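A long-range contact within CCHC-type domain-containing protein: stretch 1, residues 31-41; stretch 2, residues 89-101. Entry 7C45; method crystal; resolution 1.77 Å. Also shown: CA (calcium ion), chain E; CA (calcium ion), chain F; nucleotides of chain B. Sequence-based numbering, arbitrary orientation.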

# COMPACT_ATOMS: atom_id res chain seq x y z
N SER A 31 11.55 -0.05 19.41
CA SER A 31 11.95 0.70 18.21
C SER A 31 10.77 1.43 17.59
O SER A 31 10.82 2.64 17.35
CB SER A 31 12.58 -0.23 17.19
OG SER A 31 12.83 0.47 15.98
N LEU A 32 9.68 0.70 17.34
CA LEU A 32 8.54 1.32 16.69
C LEU A 32 7.92 2.40 17.55
O LEU A 32 7.31 3.34 17.03
CB LEU A 32 7.49 0.26 16.35
CG LEU A 32 7.90 -0.80 15.37
CD1 LEU A 32 6.85 -1.92 15.38
CD2 LEU A 32 8.08 -0.21 13.97
N GLN A 33 8.08 2.30 18.88
CA GLN A 33 7.55 3.33 19.78
C GLN A 33 8.15 4.70 19.52
O GLN A 33 7.52 5.72 19.84
CB GLN A 33 7.81 2.94 21.23
CG GLN A 33 6.75 2.02 21.74
CD GLN A 33 7.01 1.57 23.15
OE1 GLN A 33 8.12 1.63 23.65
NE2 GLN A 33 5.96 1.10 23.80
N GLY A 34 9.36 4.77 18.99
CA GLY A 34 9.97 6.04 18.63
C GLY A 34 9.71 6.51 17.22
O GLY A 34 10.34 7.47 16.77
N ALA A 35 8.82 5.86 16.48
CA ALA A 35 8.58 6.26 15.10
C ALA A 35 7.54 7.38 15.01
O ALA A 35 6.70 7.57 15.89
CB ALA A 35 8.09 5.08 14.26
N ARG A 36 7.62 8.11 13.91
CA ARG A 36 6.56 9.01 13.48
C ARG A 36 5.66 8.38 12.42
O ARG A 36 4.48 8.72 12.35
CB ARG A 36 7.15 10.31 12.92
CG ARG A 36 8.06 11.06 13.88
CD ARG A 36 7.33 11.38 15.19
NE ARG A 36 6.03 11.94 14.92
CZ ARG A 36 5.01 11.91 15.77
NH1 ARG A 36 3.84 12.46 15.43
NH2 ARG A 36 5.14 11.32 16.96
N SER A 37 6.21 7.50 11.58
CA SER A 37 5.45 6.77 10.58
C SER A 37 5.89 5.32 10.56
O SER A 37 7.09 5.03 10.62
CB SER A 37 5.63 7.38 9.18
OG SER A 37 5.17 8.71 9.17
N ILE A 38 4.92 4.40 10.47
CA ILE A 38 5.19 2.97 10.41
C ILE A 38 4.43 2.40 9.22
O ILE A 38 3.20 2.42 9.22
CB ILE A 38 4.76 2.23 11.69
CG1 ILE A 38 5.40 2.85 12.93
CG2 ILE A 38 5.08 0.74 11.57
CD1 ILE A 38 4.83 2.29 14.17
N ALA A 39 5.16 1.90 8.23
CA ALA A 39 4.55 1.16 7.12
C ALA A 39 4.18 -0.24 7.60
O ALA A 39 5.01 -0.92 8.19
CB ALA A 39 5.52 1.07 5.95
N LEU A 40 2.95 -0.66 7.31
CA LEU A 40 2.44 -1.95 7.75
C LEU A 40 1.94 -2.78 6.58
O LEU A 40 1.48 -2.25 5.57
CB LEU A 40 1.32 -1.81 8.74
CG LEU A 40 1.71 -1.28 10.11
CD1 LEU A 40 0.46 -0.98 10.91
CD2 LEU A 40 2.58 -2.28 10.86
N ASP A 41 2.00 -4.10 6.76
CA ASP A 41 1.55 -5.07 5.78
C ASP A 41 1.25 -6.35 6.54
O ASP A 41 1.74 -6.55 7.66
CB ASP A 41 2.63 -5.25 4.71
CG ASP A 41 2.19 -6.09 3.53
OD1 ASP A 41 0.99 -6.25 3.30
OD2 ASP A 41 3.08 -6.56 2.83
N SER A 89 -1.20 -0.79 21.70
CA SER A 89 -1.13 0.60 22.10
C SER A 89 -0.52 1.46 21.00
O SER A 89 -0.98 2.57 20.72
CB SER A 89 -0.33 0.72 23.39
OG SER A 89 -0.14 2.07 23.73
N LEU A 90 0.52 0.96 20.36
CA LEU A 90 1.13 1.66 19.26
C LEU A 90 0.17 1.75 18.07
O LEU A 90 0.07 2.79 17.41
CB LEU A 90 2.41 0.92 18.92
CG LEU A 90 3.46 1.24 17.89
CD1 LEU A 90 4.60 0.32 18.23
CD2 LEU A 90 2.90 0.90 16.55
N LEU A 91 -0.51 0.65 17.76
CA LEU A 91 -1.43 0.69 16.62
C LEU A 91 -2.57 1.67 16.87
O LEU A 91 -3.07 2.28 15.93
CB LEU A 91 -1.96 -0.71 16.31
CG LEU A 91 -0.90 -1.74 15.89
CD1 LEU A 91 -1.38 -3.18 15.97
CD2 LEU A 91 -0.43 -1.41 14.49
N SER A 92 -2.97 1.85 18.13
CA SER A 92 -4.07 2.73 18.50
C SER A 92 -3.67 4.19 18.69
O SER A 92 -4.56 5.03 18.87
CB SER A 92 -4.71 2.24 19.82
OG SER A 92 -5.07 0.89 19.73
N ASP A 93 -2.37 4.51 18.67
CA ASP A 93 -1.85 5.85 18.95
C ASP A 93 -2.00 6.74 17.72
O ASP A 93 -1.23 6.62 16.76
CB ASP A 93 -0.39 5.75 19.37
CG ASP A 93 0.19 7.06 19.85
OD1 ASP A 93 -0.41 8.13 19.69
OD2 ASP A 93 1.31 7.00 20.40
N ARG A 94 -2.93 7.68 17.76
CA ARG A 94 -3.16 8.54 16.60
C ARG A 94 -1.94 9.40 16.25
O ARG A 94 -1.86 9.88 15.12
CB ARG A 94 -4.40 9.40 16.85
CG ARG A 94 -4.21 10.50 17.84
N GLU A 95 -0.98 9.55 17.16
CA GLU A 95 0.19 10.38 16.91
C GLU A 95 1.27 9.69 16.08
O GLU A 95 2.22 10.36 15.65
CB GLU A 95 0.79 10.87 18.24
CG GLU A 95 -0.01 11.96 18.90
CD GLU A 95 -0.35 13.08 17.93
OE1 GLU A 95 0.57 13.63 17.30
OE2 GLU A 95 -1.55 13.40 17.80
N ILE A 96 1.17 8.38 15.88
CA ILE A 96 2.06 7.65 15.00
C ILE A 96 1.26 7.26 13.75
O ILE A 96 0.28 6.52 13.85
CB ILE A 96 2.63 6.41 15.69
CG1 ILE A 96 3.27 6.80 17.03
CG2 ILE A 96 3.60 5.67 14.80
CD1 ILE A 96 3.78 5.63 17.77
N ARG A 97 1.69 7.75 12.59
CA ARG A 97 0.98 7.47 11.35
C ARG A 97 1.28 6.04 10.91
O ARG A 97 2.44 5.65 10.81
CB ARG A 97 1.38 8.47 10.27
CG ARG A 97 0.80 8.21 8.90
CD ARG A 97 1.20 9.30 7.93
NE ARG A 97 0.60 10.57 8.28
CZ ARG A 97 1.20 11.74 8.11
NH1 ARG A 97 2.42 11.79 7.59
NH2 ARG A 97 0.58 12.86 8.47
N LYS A 98 0.24 5.26 10.68
CA LYS A 98 0.40 3.92 10.13
C LYS A 98 0.11 4.01 8.63
O LYS A 98 -0.97 4.47 8.24
CB LYS A 98 -0.51 2.93 10.85
CG LYS A 98 0.13 2.29 12.13
CD LYS A 98 0.32 3.29 13.27
CE LYS A 98 -1.00 3.56 13.97
NZ LYS A 98 -1.04 4.60 15.01
N LEU A 99 1.06 3.58 7.81
CA LEU A 99 0.98 3.64 6.36
C LEU A 99 0.64 2.26 5.80
O LEU A 99 1.33 1.28 6.09
CB LEU A 99 2.31 4.10 5.78
CG LEU A 99 2.82 5.46 6.25
CD1 LEU A 99 4.31 5.55 6.00
CD2 LEU A 99 2.11 6.57 5.51
N PHE A 100 -0.40 2.20 4.97
CA PHE A 100 -0.84 0.96 4.35
C PHE A 100 -0.84 1.13 2.84
O PHE A 100 -0.81 2.26 2.34
CB PHE A 100 -2.26 0.55 4.77
CG PHE A 100 -2.35 -0.02 6.17
CD1 PHE A 100 -2.49 0.82 7.25
CD2 PHE A 100 -2.32 -1.38 6.37
CE1 PHE A 100 -2.59 0.31 8.54
CE2 PHE A 100 -2.42 -1.91 7.65
CZ PHE A 100 -2.55 -1.06 8.73
N PHE A 101 -0.91 0.02 2.13
CA PHE A 101 -1.22 0.01 0.70
C PHE A 101 -2.41 -0.95 0.54
O PHE A 101 -2.24 -2.18 0.53
CB PHE A 101 -0.04 -0.40 -0.17
CG PHE A 101 -0.28 -0.16 -1.64
CD1 PHE A 101 0.00 1.08 -2.18
CD2 PHE A 101 -0.81 -1.14 -2.46
CE1 PHE A 101 -0.21 1.33 -3.52
CE2 PHE A 101 -1.04 -0.89 -3.79
CZ PHE A 101 -0.74 0.35 -4.33
CA CA E . 2.60 -7.99 1.23
CA CA F . -0.77 -6.12 1.68
P U B 10 -0.64 -8.29 -0.29
OP1 U B 10 0.45 -7.98 0.65
OP2 U B 10 -0.37 -8.42 -1.76
O5' U B 10 -1.38 -9.62 0.18
C5' U B 10 -1.56 -9.89 1.56
C4' U B 10 -2.30 -11.17 1.79
O4' U B 10 -3.48 -11.18 0.96
C3' U B 10 -1.58 -12.45 1.40
O3' U B 10 -0.69 -12.89 2.40
C2' U B 10 -2.72 -13.42 1.16
O2' U B 10 -3.19 -13.92 2.40
C1' U B 10 -3.78 -12.50 0.57
N1 U B 10 -3.81 -12.55 -0.91
C2 U B 10 -4.49 -13.61 -1.45
O2 U B 10 -5.02 -14.47 -0.76
N3 U B 10 -4.52 -13.63 -2.82
C4 U B 10 -3.94 -12.70 -3.67
O4 U B 10 -4.05 -12.85 -4.88
C5 U B 10 -3.26 -11.62 -3.02
C6 U B 10 -3.22 -11.58 -1.68
O HOH W 1 4.31 9.43 6.75
O HOH W 2 -0.42 -2.32 3.67
O HOH W 3 -0.14 -4.17 0.35
O HOH W 4 5.42 -7.99 0.74
O HOH W 5 3.26 -9.57 -0.57
O HOH W 6 -1.90 -7.33 3.38
O HOH W 7 -2.20 -4.29 2.54

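Stretch 1 enters the contact in a helix, where L32 meets the helix of stretch 2: L32 CB lies 3.4 Å from L90 CD1, a tight apolar approach. Q33 touches the same leucine more loosely, its backbone N lying 4.1 Å from L90 CD1, although about as much of it is covered as of L32. G34 makes no contact. The chain then turns toward the sheet, and A35 O comes within 3.7 Å of I96 CG1.

R36 contributes in two ways. Its backbone O, just before the strand, accepts the first hydrogen bond between the two stretches, from R97 N at 3.0 Å with an N-H...O angle of 156°. Its CA-to-CB bond points away from stretch 2, yet three successive m rotamers (chi1 to chi3) fold the side chain back. R36 NH1 ends 2.7 Å from E95 O, but that oxygen lies over a face of the guanidinium, out of line with the N-H bonds, so the short distance is not a hydrogen bond. The charge pairing is a long salt bridge, R36 NH1 to E95 OE1 at 3.9 Å.

From S37 onward the pairing is that of parallel strands, with bridges S37–R97, I38–K98 and A39–L99. The S37 backbone offers a CA-H...O contact, S37 CA to R97 O at 3.2 Å, while its side chain shares a face of the sheet with that of R97. Water 1 links these two, 2.7 Å from S37 OG and accepting from R97 NH1 at 3.1 Å.

I38 uses both its backbone polar atoms: I38 N donates to R97 O (2.8 Å, 161°) and I38 O accepts from L99 N (2.8 Å, 170°). This alternation, in which one residue bonds to the two neighbours of its bridge partner K98, is the signature of parallel pairing. The side chain, on the face it shares with K98, carries its CD1 to 3.4 Å from L90 CD2 and 3.7 Å from I96 CG2, so strand and helix pack together here.

A39 returns to the face of S37, with A39 CB 4.4 Å from L99 CB; A39 CA also approaches L99 O at 3.4 Å. L40 N closes the ladder by donating to L99 O (2.8 Å, 167°). With 103 Å² covered, L40 is the most extensively buried by the other stretch. L40 CD1 lies 3.5 Å from K98 CG and 3.7 Å from L91 CD2, and L40 CB sits 4.2 Å from the F100 ring centroid, 24° off the normal, a CH-pi contact over the face.

D41 leaves the interface and instead binds both calcium ions, through OD2 (2.2 Å to CA of chain E) and OD1 (2.4 Å to CA of chain F).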